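Local coordinates for protein GH26C (Muricauda sp. MAR_2010_75, PDB 6Q78) that probably hydrolyses internal beta-1,4-mannosidic linkages in mannans, as a family 26 endo-beta-mannanase built on a TIM-barrel fold, at residues A331-L342 and F369-Y380. Sequence-based numbering, arbitrary orientation.
Sequences ASLTETGYFVTL and FTMFWYNYQDTY
The hydroxyl of T370 donates to L333 O over 2.9 Å, lying in the carbonyl plane on a lone pair, and M371 N reaches the same oxygen more weakly. With chi1 at -172°, T370 points OG1 away from its own backbone N and alongside the L333 side chain; threonine's hydroxyl thus adds a side-chain bond to the backbone pairing. S332 OG likewise donates to F369 O, 2.9 Å away, but from above the carbonyl plane. Farther on, T336 N bonds M371 O at 2.9 Å, and the register has slipped by one residue: a beta bulge between L333 and T336.

These are adjacent parallel strands of the (beta/alpha)8 barrel of family 26, 330-336, broken by the bulge, and 369-372. Beyond their C-terminal ends the chains meet again as a short antiparallel ladder, where V340 and Y380 exchange two nearly straight backbone bonds. Next to them T341 OG1 and T379 OG1 share a hydrogen bond of 2.8 Å.

Aromatic rings carry much of the remaining contact. S332 CB makes a CH-pi contact over the face of the F369 ring, with OG above the same face toward its rim, a serine being slim enough to sit there. Y380 CG sits between its backbone N and carbonyl carbon (chi1 64°), which lays the ring beside V340, whose CB stands over the face 3.9 Å from the centroid. F339 CZ meets W373 CB at 3.7 Å, bridging the loops.

At the barrel mouth the E335 carboxylate lies nearly parallel to the W373 indole, with OE1 3.7 Å from CE3. R223 pairs with OE2 and Y299 bonds OE1, which would probably fix its rotation; OE2 also hydrogen-bonds a Tris molecule, probably from the crystallisation liquor, which may mark the pocket. This position near the end of a barrel strand is consistent with the catalytic nucleophile of family 26.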
ATOM      1  N   ALA A 331      -0.559 -11.787   1.596  1.00 11.36           N
ATOM      2  CA  ALA A 331       0.563 -11.117   2.250  1.00  9.04           C
ATOM      3  C   ALA A 331       1.255 -10.142   1.293  1.00  9.44           C
ATOM      4  O   ALA A 331       1.184 -10.285   0.062  1.00 10.95           O
ATOM      5  CB  ALA A 331       1.571 -12.143   2.782  1.00 12.80           C
ATOM      6  N   SER A 332       1.939  -9.138   1.871  1.00  8.96           N
ATOM      7  CA  SER A 332       2.613  -8.148   1.026  1.00  8.99           C
ATOM      8  C   SER A 332       3.684  -7.416   1.804  1.00  8.07           C
ATOM      9  O   SER A 332       3.541  -7.182   3.006  1.00 11.52           O
ATOM     10  CB  SER A 332       1.623  -7.107   0.448  1.00 10.28           C
ATOM     11  OG  SER A 332       2.293  -5.955  -0.083  1.00 11.72           O
ATOM     12  N   LEU A 333       4.781  -7.071   1.115  1.00  9.84           N
ATOM     13  CA  LEU A 333       5.704  -6.046   1.614  1.00  8.57           C
ATOM     14  C   LEU A 333       5.202  -4.745   0.996  1.00  8.45           C
ATOM     15  O   LEU A 333       5.530  -4.383  -0.142  1.00  9.27           O
ATOM     16  CB  LEU A 333       7.144  -6.380   1.211  1.00  9.93           C
ATOM     17  CG  LEU A 333       8.221  -5.366   1.650  1.00  9.15           C
ATOM     18  CD1 LEU A 333       8.279  -5.274   3.198  1.00 10.12           C
ATOM     19  CD2 LEU A 333       9.600  -5.839   1.086  1.00 10.52           C
ATOM     20  N   THR A 334       4.382  -4.010   1.752  1.00  7.31           N
ATOM     21  CA  THR A 334       3.622  -2.892   1.188  1.00  7.85           C
ATOM     22  C   THR A 334       4.460  -1.628   0.910  1.00  7.40           C
ATOM     23  O   THR A 334       4.029  -0.799   0.107  1.00  8.66           O
ATOM     24  CB  THR A 334       2.372  -2.568   2.041  1.00  8.00           C
ATOM     25  OG1 THR A 334       2.707  -2.595   3.434  1.00  8.90           O
ATOM     26  CG2 THR A 334       1.307  -3.598   1.832  1.00 10.35           C
ATOM     27  N   GLU A 335       5.630  -1.468   1.515  1.00  7.05           N
ATOM     28  CA  GLU A 335       6.558  -0.391   1.184  1.00  7.98           C
ATOM     29  C   GLU A 335       7.941  -0.940   1.421  1.00  9.65           C
ATOM     30  O   GLU A 335       8.183  -1.569   2.456  1.00  8.79           O
ATOM     31  CB  GLU A 335       6.486   0.818   2.118  1.00  7.82           C
ATOM     32  CG  GLU A 335       5.259   1.667   1.906  1.00 10.50           C
ATOM     33  CD  GLU A 335       5.347   2.973   2.642  1.00  7.17           C
ATOM     34  OE1 GLU A 335       6.468   3.527   2.782  1.00 11.08           O
ATOM     35  OE2 GLU A 335       4.260   3.490   3.063  1.00  8.84           O
ATOM     36  N   THR A 336       8.863  -0.639   0.496  1.00  9.50           N
ATOM     37  CA  THR A 336      10.265  -0.954   0.702  1.00 11.70           C
ATOM     38  C   THR A 336      11.101  -0.078  -0.223  1.00  9.36           C
ATOM     39  O   THR A 336      10.582   0.747  -0.991  1.00 10.08           O
ATOM     40  CB  THR A 336      10.539  -2.448   0.464  1.00 10.07           C
ATOM     41  OG1 THR A 336      11.824  -2.803   1.014  1.00 12.13           O
ATOM     42  CG2 THR A 336      10.475  -2.776  -1.034  1.00  9.77           C
ATOM     43  N   GLY A 337      12.415  -0.238  -0.104  1.00 10.87           N
ATOM     44  CA  GLY A 337      13.335   0.524  -0.925  1.00 13.92           C
ATOM     45  C   GLY A 337      14.584   0.876  -0.150  1.00 12.69           C
ATOM     46  O   GLY A 337      14.642   0.796   1.084  1.00 15.59           O
ATOM     47  N   TYR A 338      15.616   1.226  -0.893  1.00 11.41           N
ATOM     48  CA  TYR A 338      16.832   1.825  -0.350  1.00 14.17           C
ATOM     49  C   TYR A 338      17.024   3.127  -1.114  1.00 11.44           C
ATOM     50  O   TYR A 338      17.259   3.103  -2.329  1.00 13.42           O
ATOM     51  CB  TYR A 338      18.054   0.921  -0.528  1.00 13.12           C
ATOM     52  CG  TYR A 338      19.296   1.611  -0.010  1.00 15.42           C
ATOM     53  CD1 TYR A 338      19.472   1.813   1.341  1.00 16.12           C
ATOM     54  CD2 TYR A 338      20.291   2.072  -0.875  1.00 15.58           C
ATOM     55  CE1 TYR A 338      20.589   2.463   1.831  1.00 21.00           C
ATOM     56  CE2 TYR A 338      21.425   2.714  -0.380  1.00 18.44           C
ATOM     57  CZ  TYR A 338      21.542   2.909   0.975  1.00 16.77           C
ATOM     58  OH  TYR A 338      22.658   3.551   1.493  1.00 23.69           O
ATOM     59  N   PHE A 339      16.888   4.254  -0.422  1.00 14.61           N
ATOM     60  CA  PHE A 339      16.920   5.557  -1.078  1.00 12.65           C
ATOM     61  C   PHE A 339      18.356   5.995  -1.348  1.00 13.90           C
ATOM     62  O   PHE A 339      19.197   5.999  -0.440  1.00 18.33           O
ATOM     63  CB  PHE A 339      16.227   6.611  -0.217  1.00 11.49           C
ATOM     64  CG  PHE A 339      14.753   6.413  -0.034  1.00 15.08           C
ATOM     65  CD1 PHE A 339      13.859   6.801  -1.012  1.00 22.03           C
ATOM     66  CD2 PHE A 339      14.258   5.905   1.158  1.00 20.24           C
ATOM     67  CE1 PHE A 339      12.484   6.654  -0.814  1.00 20.64           C
ATOM     68  CE2 PHE A 339      12.897   5.737   1.355  1.00 18.56           C
ATOM     69  CZ  PHE A 339      12.005   6.111   0.361  1.00 19.38           C
ATOM     70  N   VAL A 340      18.626   6.384  -2.598  1.00 12.77           N
ATOM     71  CA  VAL A 340      19.942   6.821  -3.043  1.00 13.74           C
ATOM     72  C   VAL A 340      19.859   8.289  -3.417  1.00 18.79           C
ATOM     73  O   VAL A 340      19.011   8.684  -4.227  1.00 14.67           O
ATOM     74  CB  VAL A 340      20.421   5.996  -4.253  1.00 15.82           C
ATOM     75  CG1 VAL A 340      21.748   6.529  -4.778  1.00 16.91           C
ATOM     76  CG2 VAL A 340      20.561   4.533  -3.879  1.00 22.46           C
ATOM     77  N   THR A 341      20.749   9.096  -2.834  1.00 18.50           N
ATOM     78  CA  THR A 341      20.958  10.488  -3.228  1.00 21.43           C
ATOM     79  C   THR A 341      22.453  10.612  -3.500  1.00 20.92           C
ATOM     80  O   THR A 341      23.256  10.527  -2.570  1.00 23.14           O
ATOM     81  CB  THR A 341      20.504  11.425  -2.103  1.00 28.23           C
ATOM     82  OG1 THR A 341      19.143  11.118  -1.747  1.00 24.25           O
ATOM     83  CG2 THR A 341      20.581  12.888  -2.532  1.00 24.80           C
ATOM     84  N   LEU A 342      22.835  10.764  -4.778  1.00 24.66           N
ATOM     85  CA  LEU A 342      24.234  10.536  -5.157  1.00 23.24           C
ATOM     86  C   LEU A 342      25.194  11.536  -4.518  1.00 38.13           C
ATOM     87  O   LEU A 342      26.384  11.226  -4.364  1.00 30.81           O
ATOM     88  CB  LEU A 342      24.382  10.510  -6.680  1.00 23.73           C
ATOM     89  CG  LEU A 342      23.665   9.336  -7.355  1.00 29.26           C
ATOM     90  CD1 LEU A 342      23.703   9.484  -8.871  1.00 30.04           C
ATOM     91  CD2 LEU A 342      24.287   8.010  -6.934  1.00 26.73           C
ATOM     92  N   PHE A 369       2.323  -8.844  -3.653  1.00  9.02           N
ATOM     93  CA  PHE A 369       2.927  -7.668  -4.263  1.00  7.56           C
ATOM     94  C   PHE A 369       3.911  -7.020  -3.318  1.00  9.30           C
ATOM     95  O   PHE A 369       3.866  -7.224  -2.101  1.00  9.34           O
ATOM     96  CB  PHE A 369       1.875  -6.650  -4.739  1.00  9.95           C
ATOM     97  CG  PHE A 369       1.107  -5.991  -3.636  1.00  8.32           C
ATOM     98  CD1 PHE A 369      -0.059  -6.537  -3.181  1.00 11.15           C
ATOM     99  CD2 PHE A 369       1.542  -4.798  -3.089  1.00 10.13           C
ATOM    100  CE1 PHE A 369      -0.811  -5.884  -2.157  1.00 11.19           C
ATOM    101  CE2 PHE A 369       0.786  -4.126  -2.097  1.00  9.92           C
ATOM    102  CZ  PHE A 369      -0.382  -4.682  -1.648  1.00 11.08           C
ATOM    103  N   THR A 370       4.828  -6.247  -3.906  1.00  9.19           N
ATOM    104  CA  THR A 370       5.635  -5.319  -3.142  1.00  8.42           C
ATOM    105  C   THR A 370       5.645  -3.988  -3.864  1.00  7.59           C
ATOM    106  O   THR A 370       5.407  -3.923  -5.067  1.00  9.27           O
ATOM    107  CB  THR A 370       7.019  -5.873  -2.845  1.00 10.19           C
ATOM    108  OG1 THR A 370       7.677  -4.980  -1.921  1.00 11.68           O
ATOM    109  CG2 THR A 370       7.821  -5.975  -4.112  1.00  9.89           C
ATOM    110  N   MET A 371       5.896  -2.918  -3.123  1.00  7.43           N
ATOM    111  CA  MET A 371       5.876  -1.575  -3.705  1.00  6.90           C
ATOM    112  C   MET A 371       7.025  -0.726  -3.184  1.00  7.84           C
ATOM    113  O   MET A 371       7.253  -0.644  -1.973  1.00  7.96           O
ATOM    114  CB  MET A 371       4.549  -0.879  -3.386  1.00  8.28           C
ATOM    115  CG  MET A 371       4.307   0.428  -4.202  1.00  6.45           C
ATOM    116  SD  MET A 371       2.975   1.407  -3.492  1.00  6.29           S
ATOM    117  CE  MET A 371       3.754   2.088  -2.012  1.00  7.91           C
ATOM    118  N   PHE A 372       7.719  -0.076  -4.112  1.00  7.19           N
ATOM    119  CA  PHE A 372       8.727   0.918  -3.796  1.00  7.47           C
ATOM    120  C   PHE A 372       8.066   2.266  -3.526  1.00  8.20           C
ATOM    121  O   PHE A 372       7.007   2.593  -4.092  1.00  7.24           O
ATOM    122  CB  PHE A 372       9.637   1.068  -5.017  1.00  7.78           C
ATOM    123  CG  PHE A 372      10.498  -0.145  -5.269  1.00  8.13           C
ATOM    124  CD1 PHE A 372      11.594  -0.399  -4.462  1.00  8.56           C
ATOM    125  CD2 PHE A 372      10.211  -1.040  -6.308  1.00  8.13           C
ATOM    126  CE1 PHE A 372      12.396  -1.526  -4.670  1.00  9.50           C
ATOM    127  CE2 PHE A 372      11.038  -2.152  -6.519  1.00  8.58           C
ATOM    128  CZ  PHE A 372      12.121  -2.389  -5.699  1.00  9.21           C
ATOM    129  N   TRP A 373       8.694   3.059  -2.649  1.00  7.55           N
ATOM    130  CA  TRP A 373       8.257   4.438  -2.507  1.00  7.57           C
ATOM    131  C   TRP A 373       8.608   5.227  -3.771  1.00  7.76           C
ATOM    132  O   TRP A 373       9.227   4.707  -4.698  1.00  9.09           O
ATOM    133  CB  TRP A 373       8.803   5.064  -1.213  1.00  7.88           C
ATOM    134  CG  TRP A 373       7.985   6.218  -0.746  1.00  7.88           C
ATOM    135  CD1 TRP A 373       8.417   7.505  -0.564  1.00 10.61           C
ATOM    136  CD2 TRP A 373       6.582   6.214  -0.401  1.00  8.78           C
ATOM    137  NE1 TRP A 373       7.378   8.305  -0.152  1.00 10.55           N
ATOM    138  CE2 TRP A 373       6.244   7.543  -0.034  1.00 10.93           C
ATOM    139  CE3 TRP A 373       5.593   5.220  -0.356  1.00  9.22           C
ATOM    140  CZ2 TRP A 373       4.949   7.911   0.357  1.00  9.10           C
ATOM    141  CZ3 TRP A 373       4.298   5.590   0.030  1.00  7.89           C
ATOM    142  CH2 TRP A 373       3.995   6.929   0.376  1.00  9.31           C
ATOM    143  N   TYR A 374       8.192   6.488  -3.828  1.00  8.53           N
ATOM    144  CA  TYR A 374       8.381   7.259  -5.052  1.00  8.65           C
ATOM    145  C   TYR A 374       9.841   7.685  -5.252  1.00  8.66           C
ATOM    146  O   TYR A 374      10.636   7.798  -4.304  1.00 10.97           O
ATOM    147  CB  TYR A 374       7.426   8.453  -5.172  1.00  8.81           C
ATOM    148  CG  TYR A 374       7.291   9.405  -4.005  1.00 12.00           C
ATOM    149  CD1 TYR A 374       8.363  10.165  -3.549  1.00 13.39           C
ATOM    150  CD2 TYR A 374       6.053   9.577  -3.389  1.00 15.37           C
ATOM    151  CE1 TYR A 374       8.195  11.089  -2.491  1.00 14.20           C
ATOM    152  CE2 TYR A 374       5.886  10.484  -2.354  1.00 12.05           C
ATOM    153  CZ  TYR A 374       6.941  11.219  -1.924  1.00 15.05           C
ATOM    154  OH  TYR A 374       6.762  12.124  -0.874  1.00 19.88           O
ATOM    155  N   ASN A 375      10.174   7.958  -6.510  1.00  8.88           N
ATOM    156  CA  ASN A 375      11.382   8.716  -6.852  1.00  9.55           C
ATOM    157  C   ASN A 375      11.031  10.191  -6.886  1.00 13.10           C
ATOM    158  O   ASN A 375       9.936  10.553  -7.306  1.00 12.51           O
ATOM    159  CB  ASN A 375      11.848   8.316  -8.258  1.00 10.89           C
ATOM    160  CG  ASN A 375      12.431   6.903  -8.335  1.00 10.31           C
ATOM    161  OD1 ASN A 375      12.755   6.267  -7.331  1.00 10.48           O
ATOM    162  ND2 ASN A 375      12.575   6.412  -9.575  1.00 10.66           N
ATOM    163  N   TYR A 376      11.953  11.046  -6.438  1.00 11.31           N
ATOM    164  CA  TYR A 376      11.615  12.460  -6.320  1.00 12.63           C
ATOM    165  C   TYR A 376      12.886  13.296  -6.315  1.00 12.30           C
ATOM    166  O   TYR A 376      13.790  13.037  -5.519  1.00 15.72           O
ATOM    167  CB  TYR A 376      10.860  12.681  -4.994  1.00 18.10           C
ATOM    168  CG  TYR A 376      10.446  14.115  -4.751  1.00 28.90           C
ATOM    169  CD1 TYR A 376       9.357  14.664  -5.406  1.00 34.02           C
ATOM    170  CD2 TYR A 376      11.144  14.910  -3.865  1.00 28.61           C
ATOM    171  CE1 TYR A 376       8.977  15.986  -5.183  1.00 26.55           C
ATOM    172  CE2 TYR A 376      10.773  16.221  -3.637  1.00 29.69           C
ATOM    173  CZ  TYR A 376       9.687  16.745  -4.295  1.00 32.35           C
ATOM    174  OH  TYR A 376       9.323  18.056  -4.055  1.00 40.53           O
ATOM    175  N   GLN A 377      12.951  14.282  -7.218  1.00 12.43           N
ATOM    176  CA  GLN A 377      14.114  15.164  -7.314  1.00 15.40           C
ATOM    177  C   GLN A 377      15.400  14.347  -7.423  1.00 13.73           C
ATOM    178  O   GLN A 377      15.505  13.519  -8.324  1.00 16.33           O
ATOM    179  CB  GLN A 377      14.126  16.181  -6.169  1.00 18.85           C
ATOM    180  CG  GLN A 377      12.881  17.059  -6.204  1.00 20.66           C
ATOM    181  CD  GLN A 377      12.909  18.200  -5.201  1.00 36.03           C
ATOM    182  OE1 GLN A 377      13.644  18.170  -4.211  1.00 40.40           O
ATOM    183  NE2 GLN A 377      12.099  19.226  -5.463  1.00 39.25           N
ATOM    184  N   ASP A 378      16.377  14.542  -6.523  1.00 15.93           N
ATOM    185  CA  ASP A 378      17.646  13.826  -6.642  1.00 17.91           C
ATOM    186  C   ASP A 378      17.705  12.528  -5.855  1.00 17.17           C
ATOM    187  O   ASP A 378      18.798  11.975  -5.683  1.00 21.70           O
ATOM    188  CB  ASP A 378      18.805  14.730  -6.217  1.00 17.94           C
ATOM    189  CG  ASP A 378      19.055  15.830  -7.205  1.00 29.41           C
ATOM    190  OD1 ASP A 378      19.032  15.553  -8.422  1.00 32.88           O
ATOM    191  OD2 ASP A 378      19.264  16.977  -6.758  1.00 44.56           O
ATOM    192  N   THR A 379      16.567  12.013  -5.399  1.00 14.74           N
ATOM    193  CA  THR A 379      16.530  10.827  -4.562  1.00 13.93           C
ATOM    194  C   THR A 379      15.722   9.759  -5.265  1.00 16.63           C
ATOM    195  O   THR A 379      14.590  10.010  -5.677  1.00 17.51           O
ATOM    196  CB  THR A 379      15.908  11.163  -3.199  1.00 14.33           C
ATOM    197  OG1 THR A 379      16.727  12.154  -2.561  1.00 17.37           O
ATOM    198  CG2 THR A 379      15.872   9.929  -2.316  1.00 17.71           C
ATOM    199  N   TYR A 380      16.284   8.572  -5.389  1.00 11.79           N
ATOM    200  CA  TYR A 380      15.587   7.520  -6.110  1.00 11.17           C
ATOM    201  C   TYR A 380      15.696   6.217  -5.345  1.00 11.90           C
ATOM    202  O   TYR A 380      16.712   5.931  -4.704  1.00 13.88           O
ATOM    203  CB  TYR A 380      16.153   7.329  -7.546  1.00 12.05           C
ATOM    204  CG  TYR A 380      17.608   6.847  -7.676  1.00 14.90           C
ATOM    205  CD1 TYR A 380      18.668   7.732  -7.569  1.00 16.28           C
ATOM    206  CD2 TYR A 380      17.900   5.509  -7.947  1.00 14.94           C
ATOM    207  CE1 TYR A 380      19.992   7.308  -7.719  1.00 14.62           C
ATOM    208  CE2 TYR A 380      19.235   5.068  -8.109  1.00 14.80           C
ATOM    209  CZ  TYR A 380      20.273   5.978  -7.990  1.00 23.47           C
ATOM    210  OH  TYR A 380      21.606   5.595  -8.164  1.00 19.83           O
TER
HETATM  211  O   HOH W   1      21.098  11.673  -7.111  1.00 28.94           O